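Local coordinates for eukaryotic translation initiation factor 4E type 5 (Leishmania major, PDB 7KCJ), which probably binds the 7-methylguanosine cap of messenger RNA and acts in the initiation of translation, at residues A[69-75]-A[141-145]; A[102-108]-A[181-186]. All coordinates share one frame; numbering follows the deposited sequence.

How the contacts relate
Both contacts tie a loop to the end of a strand in the curved antiparallel sheet of the eIF4E fold. Strand 136-143 (contact 1) and strand 97-103 (contact 2) flank strand 153-159, which pairs with each through its backbone. The contact centres lie about 16 Å apart and their nearest atoms about 5 Å, without touching. Helix 108-121 serves both: Leu113 packs on Val69 and Ile141, while Thr108 begins the helix in contact 2. Each is partly buried, contact 1 lying nearer the centre of the chain. Contact 1 combines packing, a CH...O contact and one water bridge, with no direct hydrogen bond; contact 2 has a direct backbone bond, a hydroxyl pair and two bridging waters.

Contact 1: residues A[69-75]-A[141-145]; sequences VHQLGMG and IAARP
The loop 69-75 passes over the end of strand 136-143 with His70 CA 4.7 Å from Ala143 CA and Met74 lying beside Arg144, yet no direct hydrogen bond joins the segments. In the curved antiparallel sheet of this eIF4E fold, the loop links helix 56-64 to strand 77-82, the neighbour of the strand it leans on. A backbone bond from Leu72 N to Val69 O makes a turn, and Ala143 CB lies against the polar backbone of the turn and the residue after it, 3.1 Å from Val69 O and 3.6 Å from Gly73 N. Val69 and Ile141 cross at about a right angle, methyl to methyl: chi1 of 175° turns Val69 CG1 away from its own N and toward Ile141 CG2, 3.3 Å off and tighter than ordinary van der Waals contact. Leu113 of helix 108-121 touches both side chains. At the outer end Met74 CA donates a CH...O contact to Ala143 O, nearly straight at 165°, and a water links that same oxygen to Gly75 N. The Met74 chain, bent at both chi2 and chi3, carries its methyl CE to 3.5 Å from Pro145 O and sets its SD 4.0 Å above the Arg144 guanidinium plane, over the centre of the group.

Contact 2: residues A[102-108]-A[181-186]; sequences NLLKPPT and LAANSY
Thr108 meets the Tyr186 ring obliquely, its methyl CG2 lying 4.0 Å from Tyr186 CD1 and 3.7 Å from Tyr186 CB. At the edge of the same ring, and in its plane, sits the OG of the preceding Ser185. Met176 and Arg177 of helix 165-178 also touch the Tyr186 side chain. The Asn184 side chain, which also ends in a flat group, its amide, and the extended Lys105 chain cross at about a right angle. These two do not bond directly; a water accepts from Lys105 NZ at 2.9 Å and donates to Asn184 OD1 at 2.7 Å.

The backbones pair beside these side chains. Leu103 and Tyr186 form an antiparallel non-hydrogen-bonded pair, which starts the pairing of strand 97-103 with strand 186-191, at one border of the eIF4E sheet. One residue on, Leu104 N bonds Ser185 O at 2.9 Å, with 164° at the hydrogen. Leu104 packs over this link: its CB and CG lie against Ser185 O, and CD1 reaches Asn184 O at 3.4 Å. Next to the pair, Asn102 ND2 is hydrogen-bonded to Asn187 OD1, and Asn102 OD1 accepts from Arg154 NE.

Where the chain turns into helix 108-121, Thr108 OG1 and Ser185 OG are hydrogen-bonded at 2.7 Å. A chi1 of 69° sets Ser185 OG between its own backbone N and carbonyl carbon, where it meets the threonine hydroxyl, while a backbone bond from Ser185 N to Ala182 O closes the turn. A second water joins Thr108 OG1 to Ala182 N, and Leu181 CD2 covers the hydroxyl at 3.7 Å from Thr108 OG1.

Contact 1: residues A[69-75]-A[141-145]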
loop_
_atom_site.group_PDB
_atom_site.type_symbol
_atom_site.label_atom_id
_atom_site.label_comp_id
_atom_site.label_asym_id
_atom_site.label_seq_id
_atom_site.Cartn_x
_atom_site.Cartn_y
_atom_site.Cartn_z
ATOM N N VAL A 69 0.297 11.205 -3.556
ATOM C CA VAL A 69 1.060 10.307 -2.680
ATOM C C VAL A 69 2.503 10.769 -2.426
ATOM O O VAL A 69 2.920 10.786 -1.268
ATOM C CB VAL A 69 1.028 8.837 -3.163
ATOM C CG1 VAL A 69 1.941 7.969 -2.301
ATOM C CG2 VAL A 69 -0.391 8.300 -3.134
ATOM N N HIS A 70 3.237 11.185 -3.481
ATOM C CA HIS A 70 4.617 11.652 -3.308
ATOM C C HIS A 70 4.729 12.879 -2.418
ATOM O O HIS A 70 5.784 13.122 -1.827
ATOM C CB HIS A 70 5.322 11.870 -4.654
ATOM C CG HIS A 70 4.649 12.852 -5.571
ATOM N ND1 HIS A 70 5.092 14.167 -5.676
ATOM C CD2 HIS A 70 3.614 12.671 -6.421
ATOM C CE1 HIS A 70 4.305 14.739 -6.573
ATOM N NE2 HIS A 70 3.396 13.885 -7.042
ATOM N N GLN A 71 3.639 13.621 -2.258
ATOM C CA GLN A 71 3.580 14.802 -1.399
ATOM C C GLN A 71 3.103 14.544 -0.008
ATOM O O GLN A 71 3.055 15.497 0.770
ATOM C CB GLN A 71 2.708 15.893 -2.018
ATOM C CG GLN A 71 3.341 16.555 -3.213
ATOM C CD GLN A 71 4.739 17.088 -2.852
ATOM O OE1 GLN A 71 4.949 17.806 -1.846
ATOM N NE2 GLN A 71 5.740 16.689 -3.631
ATOM N N LEU A 72 2.720 13.293 0.334
ATOM C CA LEU A 72 2.231 12.996 1.673
ATOM C C LEU A 72 3.274 13.198 2.771
ATOM O O LEU A 72 2.904 13.491 3.915
ATOM C CB LEU A 72 1.617 11.595 1.747
ATOM C CG LEU A 72 0.281 11.442 0.995
ATOM C CD1 LEU A 72 -0.212 10.008 1.084
ATOM C CD2 LEU A 72 -0.769 12.400 1.543
ATOM N N GLY A 73 4.546 13.050 2.432
ATOM C CA GLY A 73 5.608 13.263 3.409
ATOM C C GLY A 73 6.402 12.026 3.724
ATOM O O GLY A 73 5.837 10.974 3.999
ATOM N N MET A 74 7.726 12.168 3.669
ATOM C CA MET A 74 8.698 11.131 3.984
ATOM C C MET A 74 8.463 10.697 5.434
ATOM O O MET A 74 8.380 11.540 6.324
ATOM C CB MET A 74 10.118 11.693 3.810
ATOM C CG MET A 74 11.194 10.832 4.416
ATOM S SD MET A 74 11.398 9.332 3.455
ATOM C CE MET A 74 12.516 9.935 2.180
ATOM N N GLY A 75 8.270 9.410 5.627
ATOM C CA GLY A 75 7.992 8.881 6.954
ATOM C C GLY A 75 6.527 8.568 7.176
ATOM O O GLY A 75 6.192 7.857 8.127
ATOM N N ILE A 141 1.044 2.592 1.399
ATOM C CA ILE A 141 1.685 3.479 0.432
ATOM C C ILE A 141 2.527 4.523 1.155
ATOM O O ILE A 141 2.007 5.228 2.013
ATOM C CB ILE A 141 0.656 4.092 -0.528
ATOM C CG1 ILE A 141 -0.278 3.032 -1.108
ATOM C CG2 ILE A 141 1.335 4.838 -1.632
ATOM C CD1 ILE A 141 -1.456 3.668 -1.907
ATOM N N ALA A 142 3.844 4.528 0.913
ATOM C CA ALA A 142 4.752 5.448 1.586
ATOM C C ALA A 142 5.415 6.438 0.651
ATOM O O ALA A 142 6.111 6.022 -0.279
ATOM C CB ALA A 142 5.819 4.672 2.328
ATOM N N ALA A 143 5.274 7.739 0.924
ATOM C CA ALA A 143 5.958 8.762 0.120
ATOM C C ALA A 143 7.454 8.703 0.443
ATOM O O ALA A 143 7.838 8.810 1.617
ATOM C CB ALA A 143 5.436 10.147 0.478
ATOM N N ARG A 144 8.300 8.542 -0.583
ATOM C CA ARG A 144 9.744 8.510 -0.374
ATOM C C ARG A 144 10.495 9.489 -1.323
ATOM O O ARG A 144 11.351 9.049 -2.100
ATOM C CB ARG A 144 10.260 7.073 -0.557
ATOM C CG ARG A 144 9.670 6.087 0.446
ATOM C CD ARG A 144 10.680 5.052 0.889
ATOM N NE ARG A 144 10.863 5.079 2.339
ATOM C CZ ARG A 144 12.010 5.374 2.946
ATOM N NH1 ARG A 144 13.091 5.669 2.232
ATOM N NH2 ARG A 144 12.083 5.383 4.272
ATOM N N PRO A 145 10.206 10.803 -1.304
ATOM C CA PRO A 145 10.916 11.694 -2.242
ATOM C C PRO A 145 12.383 11.853 -1.933
ATOM O O PRO A 145 12.797 11.817 -0.784
ATOM C CB PRO A 145 10.197 13.036 -2.107
ATOM C CG PRO A 145 9.610 13.012 -0.721
ATOM C CD PRO A 145 9.235 11.556 -0.467
HETATM O O HOH W 1 7.092 7.579 3.793
#

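Contact 2: residues A[102-108]-A[181-186]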
loop_
_atom_site.group_PDB
_atom_site.type_symbol
_atom_site.label_atom_id
_atom_site.label_comp_id
_atom_site.label_asym_id
_atom_site.label_seq_id
_atom_site.Cartn_x
_atom_site.Cartn_y
_atom_site.Cartn_z
ATOM N N ASN A 102 8.821 -0.318 -5.621
ATOM C CA ASN A 102 9.280 1.081 -5.597
ATOM C C ASN A 102 9.022 1.722 -6.950
ATOM O O ASN A 102 9.407 1.158 -7.966
ATOM C CB ASN A 102 10.754 1.177 -5.261
ATOM C CG ASN A 102 11.042 0.728 -3.851
ATOM O OD1 ASN A 102 10.854 1.490 -2.898
ATOM N ND2 ASN A 102 11.489 -0.507 -3.689
ATOM N N LEU A 103 8.332 2.864 -6.973
ATOM C CA LEU A 103 7.976 3.542 -8.215
ATOM C C LEU A 103 8.744 4.849 -8.205
ATOM O O LEU A 103 8.473 5.692 -7.361
ATOM C CB LEU A 103 6.457 3.792 -8.248
ATOM C CG LEU A 103 5.591 2.559 -8.099
ATOM C CD1 LEU A 103 4.105 2.929 -7.916
ATOM C CD2 LEU A 103 5.814 1.582 -9.287
ATOM N N LEU A 104 9.731 4.998 -9.093
ATOM C CA LEU A 104 10.619 6.153 -9.089
ATOM C C LEU A 104 10.079 7.453 -9.682
ATOM O O LEU A 104 10.368 8.510 -9.133
ATOM C CB LEU A 104 11.954 5.818 -9.802
ATOM C CG LEU A 104 12.795 4.620 -9.321
ATOM C CD1 LEU A 104 14.198 4.703 -9.870
ATOM C CD2 LEU A 104 12.901 4.561 -7.823
ATOM N N LYS A 105 9.401 7.411 -10.836
ATOM C CA LYS A 105 8.998 8.648 -11.517
ATOM C C LYS A 105 7.811 8.475 -12.470
ATOM O O LYS A 105 7.518 7.355 -12.866
ATOM C CB LYS A 105 10.218 9.157 -12.311
ATOM C CG LYS A 105 10.724 8.154 -13.333
ATOM C CD LYS A 105 11.931 8.678 -14.076
ATOM C CE LYS A 105 12.681 7.568 -14.763
ATOM N NZ LYS A 105 13.844 8.074 -15.531
ATOM N N PRO A 106 7.119 9.562 -12.874
ATOM C CA PRO A 106 6.028 9.403 -13.850
ATOM C C PRO A 106 6.553 8.962 -15.207
ATOM O O PRO A 106 7.700 9.257 -15.562
ATOM C CB PRO A 106 5.436 10.810 -13.949
ATOM C CG PRO A 106 6.549 11.725 -13.551
ATOM C CD PRO A 106 7.307 10.981 -12.497
ATOM N N PRO A 107 5.713 8.273 -16.006
ATOM C CA PRO A 107 4.338 7.831 -15.705
ATOM C C PRO A 107 4.243 6.556 -14.854
ATOM O O PRO A 107 3.146 6.155 -14.493
ATOM C CB PRO A 107 3.744 7.625 -17.099
ATOM C CG PRO A 107 4.914 7.194 -17.948
ATOM C CD PRO A 107 6.147 7.839 -17.346
ATOM N N THR A 108 5.384 5.933 -14.523
ATOM C CA THR A 108 5.429 4.692 -13.731
ATOM C C THR A 108 4.739 4.812 -12.367
ATOM O O THR A 108 4.026 3.896 -11.958
ATOM C CB THR A 108 6.876 4.202 -13.617
ATOM O OG1 THR A 108 7.416 4.004 -14.933
ATOM C CG2 THR A 108 6.990 2.947 -12.792
ATOM N N LEU A 181 6.331 0.393 -19.427
ATOM C CA LEU A 181 7.093 1.096 -18.417
ATOM C C LEU A 181 8.560 0.767 -18.484
ATOM O O LEU A 181 8.934 -0.360 -18.828
ATOM C CB LEU A 181 6.493 0.878 -17.025
ATOM C CG LEU A 181 4.991 1.286 -16.935
ATOM C CD1 LEU A 181 4.380 0.911 -15.596
ATOM C CD2 LEU A 181 4.774 2.758 -17.271
ATOM N N ALA A 182 9.392 1.784 -18.225
ATOM C CA ALA A 182 10.840 1.686 -18.299
ATOM C C ALA A 182 11.405 0.867 -17.155
ATOM O O ALA A 182 11.015 1.083 -16.003
ATOM C CB ALA A 182 11.441 3.083 -18.285
ATOM N N ALA A 183 12.327 -0.053 -17.465
ATOM C CA ALA A 183 12.993 -0.955 -16.508
ATOM C C ALA A 183 13.728 -0.227 -15.395
ATOM O O ALA A 183 13.749 -0.711 -14.266
ATOM C CB ALA A 183 13.957 -1.891 -17.230
ATOM N N ASN A 184 14.290 0.945 -15.688
ATOM C CA ASN A 184 14.989 1.749 -14.692
ATOM C C ASN A 184 14.056 2.559 -13.784
ATOM O O ASN A 184 14.554 3.296 -12.950
ATOM C CB ASN A 184 15.964 2.709 -15.400
ATOM C CG ASN A 184 15.342 3.888 -16.125
ATOM O OD1 ASN A 184 14.124 4.100 -16.128
ATOM N ND2 ASN A 184 16.180 4.689 -16.766
ATOM N N SER A 185 12.739 2.524 -14.008
ATOM C CA SER A 185 11.782 3.365 -13.283
ATOM C C SER A 185 11.053 2.693 -12.113
ATOM O O SER A 185 10.239 3.339 -11.434
ATOM C CB SER A 185 10.758 3.926 -14.259
ATOM O OG SER A 185 9.918 2.889 -14.735
ATOM N N TYR A 186 11.296 1.400 -11.903
ATOM C CA TYR A 186 10.625 0.666 -10.836
ATOM C C TYR A 186 11.342 -0.624 -10.477
ATOM O O TYR A 186 12.100 -1.154 -11.275
ATOM C CB TYR A 186 9.154 0.344 -11.212
ATOM C CG TYR A 186 9.002 -0.689 -12.318
ATOM C CD1 TYR A 186 9.045 -0.318 -13.658
ATOM C CD2 TYR A 186 8.755 -2.018 -12.026
ATOM C CE1 TYR A 186 8.922 -1.249 -14.668
ATOM C CE2 TYR A 186 8.606 -2.960 -13.039
ATOM C CZ TYR A 186 8.694 -2.568 -14.356
ATOM O OH TYR A 186 8.512 -3.465 -15.372
HETATM O O HOH W 2 13.080 6.115 -17.518
HETATM O O HOH W 3 8.293 4.694 -17.635
#